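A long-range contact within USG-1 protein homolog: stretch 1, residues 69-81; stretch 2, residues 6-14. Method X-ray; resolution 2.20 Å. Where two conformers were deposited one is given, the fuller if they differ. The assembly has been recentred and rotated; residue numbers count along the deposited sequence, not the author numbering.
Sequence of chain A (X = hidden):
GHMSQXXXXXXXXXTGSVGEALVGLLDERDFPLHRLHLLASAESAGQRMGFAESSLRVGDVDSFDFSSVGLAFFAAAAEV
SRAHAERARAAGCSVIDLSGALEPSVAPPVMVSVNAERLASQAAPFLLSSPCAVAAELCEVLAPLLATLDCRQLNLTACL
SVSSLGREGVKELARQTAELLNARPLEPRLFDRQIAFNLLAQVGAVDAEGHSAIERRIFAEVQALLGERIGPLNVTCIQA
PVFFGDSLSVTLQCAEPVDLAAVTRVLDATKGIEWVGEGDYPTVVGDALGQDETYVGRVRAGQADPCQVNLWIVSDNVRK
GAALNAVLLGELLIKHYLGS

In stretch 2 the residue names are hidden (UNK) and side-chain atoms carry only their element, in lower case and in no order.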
ATOM      1  N   VAL A  69     -23.144  -2.290  36.640  1.00 52.66           N
ATOM      2  CA  VAL A  69     -22.683  -1.173  35.857  1.00 52.38           C
ATOM      3  C   VAL A  69     -23.815  -0.619  34.978  1.00 52.76           C
ATOM      4  O   VAL A  69     -24.819  -1.321  34.645  1.00 54.03           O
ATOM      5  CB  VAL A  69     -21.366  -1.527  35.048  1.00 52.33           C
ATOM      6  CG1 VAL A  69     -20.210  -1.677  36.005  1.00 52.80           C
ATOM      7  CG2 VAL A  69     -21.507  -2.826  34.243  1.00 51.67           C
ATOM      8  N   GLY A  70     -23.652   0.645  34.596  1.00 53.07           N
ATOM      9  CA  GLY A  70     -24.578   1.307  33.683  1.00 52.70           C
ATOM     10  C   GLY A  70     -24.096   1.399  32.233  1.00 50.45           C
ATOM     11  O   GLY A  70     -24.907   1.603  31.333  1.00 52.39           O
ATOM     12  N   LEU A  71     -22.785   1.285  32.007  1.00 49.82           N
ATOM     13  CA  LEU A  71     -22.174   1.308  30.668  1.00 48.09           C
ATOM     14  C   LEU A  71     -20.982   0.325  30.588  1.00 48.47           C
ATOM     15  O   LEU A  71     -20.217   0.223  31.558  1.00 48.01           O
ATOM     16  CB  LEU A  71     -21.688   2.732  30.306  1.00 47.92           C
ATOM     17  CG  LEU A  71     -20.953   2.978  28.959  1.00 46.86           C
ATOM     18  CD1 LEU A  71     -21.845   2.664  27.717  1.00 44.52           C
ATOM     19  CD2 LEU A  71     -20.466   4.428  28.883  1.00 47.44           C
ATOM     20  N   ALA A  72     -20.828  -0.386  29.441  1.00 47.95           N
ATOM     21  CA  ALA A  72     -19.727  -1.336  29.228  1.00 47.15           C
ATOM     22  C   ALA A  72     -19.102  -1.144  27.854  1.00 47.97           C
ATOM     23  O   ALA A  72     -19.799  -1.103  26.833  1.00 47.48           O
ATOM     24  CB  ALA A  72     -20.170  -2.769  29.395  1.00 46.04           C
ATOM     25  N   PHE A  73     -17.779  -1.012  27.850  1.00 47.67           N
ATOM     26  CA  PHE A  73     -17.015  -1.033  26.614  1.00 47.69           C
ATOM     27  C   PHE A  73     -16.510  -2.445  26.418  1.00 47.83           C
ATOM     28  O   PHE A  73     -15.768  -2.953  27.272  1.00 48.35           O
ATOM     29  CB  PHE A  73     -15.835  -0.087  26.731  1.00 46.89           C
ATOM     30  CG  PHE A  73     -16.234   1.355  26.890  1.00 47.32           C
ATOM     31  CD1 PHE A  73     -16.518   2.143  25.761  1.00 45.52           C
ATOM     32  CD2 PHE A  73     -16.320   1.936  28.159  1.00 46.14           C
ATOM     33  CE1 PHE A  73     -16.872   3.492  25.896  1.00 47.03           C
ATOM     34  CE2 PHE A  73     -16.686   3.296  28.314  1.00 47.16           C
ATOM     35  CZ  PHE A  73     -16.947   4.080  27.175  1.00 47.17           C
ATOM     36  N   PHE A  74     -16.915  -3.082  25.318  1.00 47.31           N
ATOM     37  CA  PHE A  74     -16.424  -4.410  24.981  1.00 47.56           C
ATOM     38  C   PHE A  74     -15.285  -4.274  23.964  1.00 48.46           C
ATOM     39  O   PHE A  74     -15.518  -4.069  22.778  1.00 48.26           O
ATOM     40  CB  PHE A  74     -17.556  -5.293  24.434  1.00 47.29           C
ATOM     41  CG  PHE A  74     -18.371  -5.997  25.497  1.00 48.02           C
ATOM     42  CD1 PHE A  74     -19.209  -5.284  26.358  1.00 47.71           C
ATOM     43  CD2 PHE A  74     -18.309  -7.387  25.628  1.00 47.17           C
ATOM     44  CE1 PHE A  74     -19.956  -5.947  27.359  1.00 46.88           C
ATOM     45  CE2 PHE A  74     -19.064  -8.052  26.600  1.00 46.48           C
ATOM     46  CZ  PHE A  74     -19.877  -7.331  27.471  1.00 47.09           C
ATOM     47  N   ALA A  75     -14.057  -4.371  24.459  1.00 48.61           N
ATOM     48  CA  ALA A  75     -12.859  -4.260  23.650  1.00 49.55           C
ATOM     49  C   ALA A  75     -12.106  -5.591  23.661  1.00 49.78           C
ATOM     50  O   ALA A  75     -10.876  -5.616  23.602  1.00 50.91           O
ATOM     51  CB  ALA A  75     -11.966  -3.127  24.195  1.00 49.31           C
ATOM     52  N   ALA A  76     -12.842  -6.696  23.759  1.00 49.77           N
ATOM     53  CA  ALA A  76     -12.234  -8.035  23.794  1.00 49.94           C
ATOM     54  C   ALA A  76     -12.448  -8.793  22.473  1.00 49.43           C
ATOM     55  O   ALA A  76     -13.021  -8.253  21.539  1.00 48.22           O
ATOM     56  CB  ALA A  76     -12.788  -8.832  24.972  1.00 49.54           C
ATOM     57  N   ALA A  77     -12.000 -10.047  22.405  1.00 49.91           N
ATOM     58  CA  ALA A  77     -12.255 -10.877  21.221  1.00 50.35           C
ATOM     59  C   ALA A  77     -13.764 -10.907  20.927  1.00 50.50           C
ATOM     60  O   ALA A  77     -14.580 -10.758  21.841  1.00 49.84           O
ATOM     61  CB  ALA A  77     -11.740 -12.286  21.458  1.00 50.46           C
ATOM     62  N   ALA A  78     -14.120 -11.092  19.662  1.00 50.52           N
ATOM     63  CA  ALA A  78     -15.519 -11.182  19.240  1.00 51.55           C
ATOM     64  C   ALA A  78     -16.292 -12.280  19.964  1.00 52.58           C
ATOM     65  O   ALA A  78     -17.488 -12.112  20.243  1.00 53.27           O
ATOM     66  CB  ALA A  78     -15.619 -11.358  17.719  1.00 51.10           C
ATOM     67  N   GLU A  79     -15.620 -13.381  20.302  1.00 53.29           N
ATOM     68  CA  GLU A  79     -16.294 -14.460  21.029  1.00 55.15           C
ATOM     69  C   GLU A  79     -16.765 -14.032  22.431  1.00 53.59           C
ATOM     70  O   GLU A  79     -17.828 -14.458  22.906  1.00 52.98           O
ATOM     71  CB  GLU A  79     -15.446 -15.739  21.072  1.00 55.32           C
ATOM     72  CG  GLU A  79     -14.059 -15.584  21.711  1.00 58.94           C
ATOM     73  CD  GLU A  79     -13.503 -16.912  22.247  1.00 60.31           C
ATOM     74  OE1 GLU A  79     -13.075 -16.939  23.440  1.00 66.24           O
ATOM     75  OE2 GLU A  79     -13.516 -17.927  21.488  1.00 66.06           O
ATOM     76  N   VAL A  80     -15.977 -13.176  23.080  1.00 52.53           N
ATOM     77  CA  VAL A  80     -16.376 -12.595  24.366  1.00 51.52           C
ATOM     78  C   VAL A  80     -17.654 -11.736  24.214  1.00 51.10           C
ATOM     79  O   VAL A  80     -18.554 -11.817  25.039  1.00 50.80           O
ATOM     80  CB  VAL A  80     -15.213 -11.823  25.049  1.00 51.23           C
ATOM     81  CG1 VAL A  80     -15.673 -11.195  26.360  1.00 50.89           C
ATOM     82  CG2 VAL A  80     -14.027 -12.754  25.293  1.00 50.13           C
ATOM     83  N   SER A  81     -17.712 -10.929  23.159  0.50 51.01           N
ATOM     84  CA  SER A  81     -18.904 -10.144  22.866  0.50 51.13           C
ATOM     85  C   SER A  81     -20.133 -11.033  22.626  0.50 51.38           C
ATOM     86  O   SER A  81     -21.195 -10.779  23.187  0.50 51.44           O
ATOM     87  CB  SER A  81     -18.670  -9.245  21.658  0.50 50.87           C
ATOM     88  OG  SER A  81     -19.861  -8.557  21.319  0.50 50.70           O
ATOM     89  N   UNK A   6     -25.247   7.763  39.726  1.00 69.63           N
ATOM     90  CA  UNK A   6     -23.819   7.470  39.465  1.00 68.05           C
ATOM     91  C   UNK A   6     -23.594   6.541  38.258  1.00 66.33           C
ATOM     92  O   UNK A   6     -24.327   5.564  38.089  1.00 66.35           O
ATOM     93  c   UNK A   6     -23.357   6.774  40.751  1.00 68.33           C
ATOM     94  c   UNK A   6     -25.697   7.206  41.022  1.00 69.70           C
ATOM     95  c   UNK A   6     -24.628   6.217  41.368  1.00 69.53           C
ATOM     96  N   UNK A   7     -22.582   6.834  37.443  1.00 63.58           N
ATOM     97  CA  UNK A   7     -22.329   6.014  36.253  1.00 61.42           C
ATOM     98  C   UNK A   7     -21.181   5.018  36.430  1.00 59.70           C
ATOM     99  O   UNK A   7     -20.036   5.417  36.534  1.00 59.14           O
ATOM    100  c   UNK A   7     -21.638   6.144  33.759  1.00 61.44           C
ATOM    101  c   UNK A   7     -22.681   5.158  33.243  1.00 60.90           C
ATOM    102  c   UNK A   7     -21.319   7.153  32.726  1.00 61.45           C
ATOM    103  c   UNK A   7     -22.089   6.887  35.021  1.00 61.30           C
ATOM    104  N   UNK A   8     -21.504   3.719  36.444  1.00 58.20           N
ATOM    105  CA  UNK A   8     -20.497   2.698  36.600  1.00 55.93           C
ATOM    106  C   UNK A   8     -20.198   2.065  35.307  1.00 56.84           C
ATOM    107  O   UNK A   8     -21.098   1.794  34.488  1.00 56.36           O
ATOM    108  o   UNK A   8     -20.349   3.081  39.395  1.00 56.59           O
ATOM    109  c   UNK A   8     -20.936   1.637  37.592  1.00 57.42           C
ATOM    110  n   UNK A   8     -22.005   1.653  39.728  1.00 58.22           N
ATOM    111  c   UNK A   8     -21.072   2.185  38.992  1.00 54.64           C
ATOM    112  N   UNK A   9     -18.904   1.844  35.107  1.00 55.07           N
ATOM    113  CA  UNK A   9     -18.418   1.484  33.829  1.00 53.71           C
ATOM    114  C   UNK A   9     -17.654   0.187  34.009  1.00 52.19           C
ATOM    115  O   UNK A   9     -16.948   0.001  35.012  1.00 52.28           O
ATOM    116  c   UNK A   9     -16.862   2.212  32.005  1.00 51.04           C
ATOM    117  c   UNK A   9     -17.536   2.623  33.275  1.00 53.92           C
ATOM    118  c   UNK A   9     -18.383   3.884  33.065  1.00 54.37           C
ATOM    119  N   UNK A  10     -17.852  -0.723  33.068  1.00 50.08           N
ATOM    120  CA  UNK A  10     -17.008  -1.898  32.909  1.00 49.41           C
ATOM    121  C   UNK A  10     -16.205  -1.742  31.620  1.00 48.49           C
ATOM    122  O   UNK A  10     -16.729  -1.232  30.641  1.00 49.24           O
ATOM    123  c   UNK A  10     -17.861  -3.147  32.826  1.00 48.51           C
ATOM    124  N   UNK A  11     -14.945  -2.172  31.627  1.00 48.35           N
ATOM    125  CA  UNK A  11     -14.177  -2.339  30.385  1.00 47.93           C
ATOM    126  C   UNK A  11     -13.792  -3.808  30.248  1.00 48.19           C
ATOM    127  O   UNK A  11     -12.954  -4.318  30.995  1.00 48.20           O
ATOM    128  c   UNK A  11     -13.320   0.054  30.391  1.00 46.81           C
ATOM    129  c   UNK A  11     -12.115  -1.701  29.001  1.00 46.31           C
ATOM    130  c   UNK A  11     -12.922  -1.429  30.296  1.00 48.05           C
ATOM    131  N   UNK A  12     -14.431  -4.461  29.281  1.00 47.88           N
ATOM    132  CA  UNK A  12     -14.215  -5.867  28.955  1.00 47.66           C
ATOM    133  C   UNK A  12     -13.093  -5.941  27.943  1.00 47.99           C
ATOM    134  O   UNK A  12     -13.113  -5.236  26.932  1.00 48.71           O
ATOM    135  c   UNK A  12     -15.335  -7.936  28.052  1.00 48.01           C
ATOM    136  c   UNK A  12     -16.607  -6.403  29.557  1.00 45.75           C
ATOM    137  c   UNK A  12     -15.532  -6.490  28.443  1.00 47.34           C
ATOM    138  N   UNK A  13     -12.077  -6.740  28.254  1.00 48.09           N
ATOM    139  CA  UNK A  13     -10.870  -6.857  27.426  1.00 47.36           C
ATOM    140  C   UNK A  13      -9.837  -5.802  27.777  1.00 47.46           C
ATOM    141  O   UNK A  13      -9.077  -5.341  26.933  1.00 46.94           O
ATOM    142  N   UNK A  14      -9.787  -5.460  29.056  1.00 47.43           N
ATOM    143  CA  UNK A  14      -9.034  -4.320  29.544  1.00 47.39           C
ATOM    144  C   UNK A  14      -7.538  -4.496  29.353  1.00 47.49           C
ATOM    145  O   UNK A  14      -6.817  -3.515  29.287  1.00 47.71           O
ATOM    146  c   UNK A  14      -9.360  -4.062  31.025  1.00 46.56           C
TER
HETATM  147  O   HOH W   1      -8.421  -4.917  23.775  1.00 40.08           O

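Position 6 carries three side-chain carbons that close a ring onto its own backbone N. That is proline, P6; it lies beyond the reach of stretch 1.

Position 7 has four carbons, forked at the second. One terminal carbon comes within 3.9 Å of CB of L71, although the CA-to-CB bond points sideways. The fork identifies leucine, L7, long enough for its end to reach a neighbour that its CB does not face.

At position 8 there are two carbons, the second bearing one oxygen and one nitrogen, and CB lies 3.7 Å from CG1 of V69. This is asparagine, N8. Its amide finds hydrogen bonds outside this contact, while its backbone O accepts two from stretch 1: from N of G70 (2.8 Å) and from N of L71 (3.0 Å).

Position 9 shows one carbon carrying two more, one of them 3.9 Å from CE2 of F73, at the edge of that ring. It is valine, V9, beta-branched as suits a strand, on the same sheet face as L71 and F73.

Position 10 has a single side-chain carbon, 3.9 Å from CG2 of V69. This is alanine, A10, a small residue paired with another alanine, A72, on the opposite face.

Position 11 again has one carbon carrying two, the nearest 4.2 Å from CD2 of F73. Valine, V11, thus shares the face of V9.

Position 12 repeats that fork: one of the two outer carbons lies over the face of the F74 ring, the other 3.7 Å from CG1 of V80 and 4.1 Å from CB of A76. It is valine, V12, with more area covered by the other stretch than any other residue; its CG2 makes a CH-pi contact, 4.0 Å from the F74 ring centroid.

Position 13 has no side-chain atoms: glycine, G13. Its phi is positive, and an ideal CB would stand 2.6 Å from O of A75, a clash.

Position 14 has one carbon, pointing away from stretch 1. It is alanine, A14.

The contact is a parallel strand pairing. N of A10 donates to O of L71 (3.0 Å), N of F73 to O of A10 (3.0 Å), N of V12 to O of F73 (2.8 Å) and N of A75 to O of V12 (2.8 Å). This alternation fixes the register, while apolar side chains pack on both faces. Past the strands, one water donates to O of A75 and O of G13.

Stretch 2 6-14: PLNVAVVGA
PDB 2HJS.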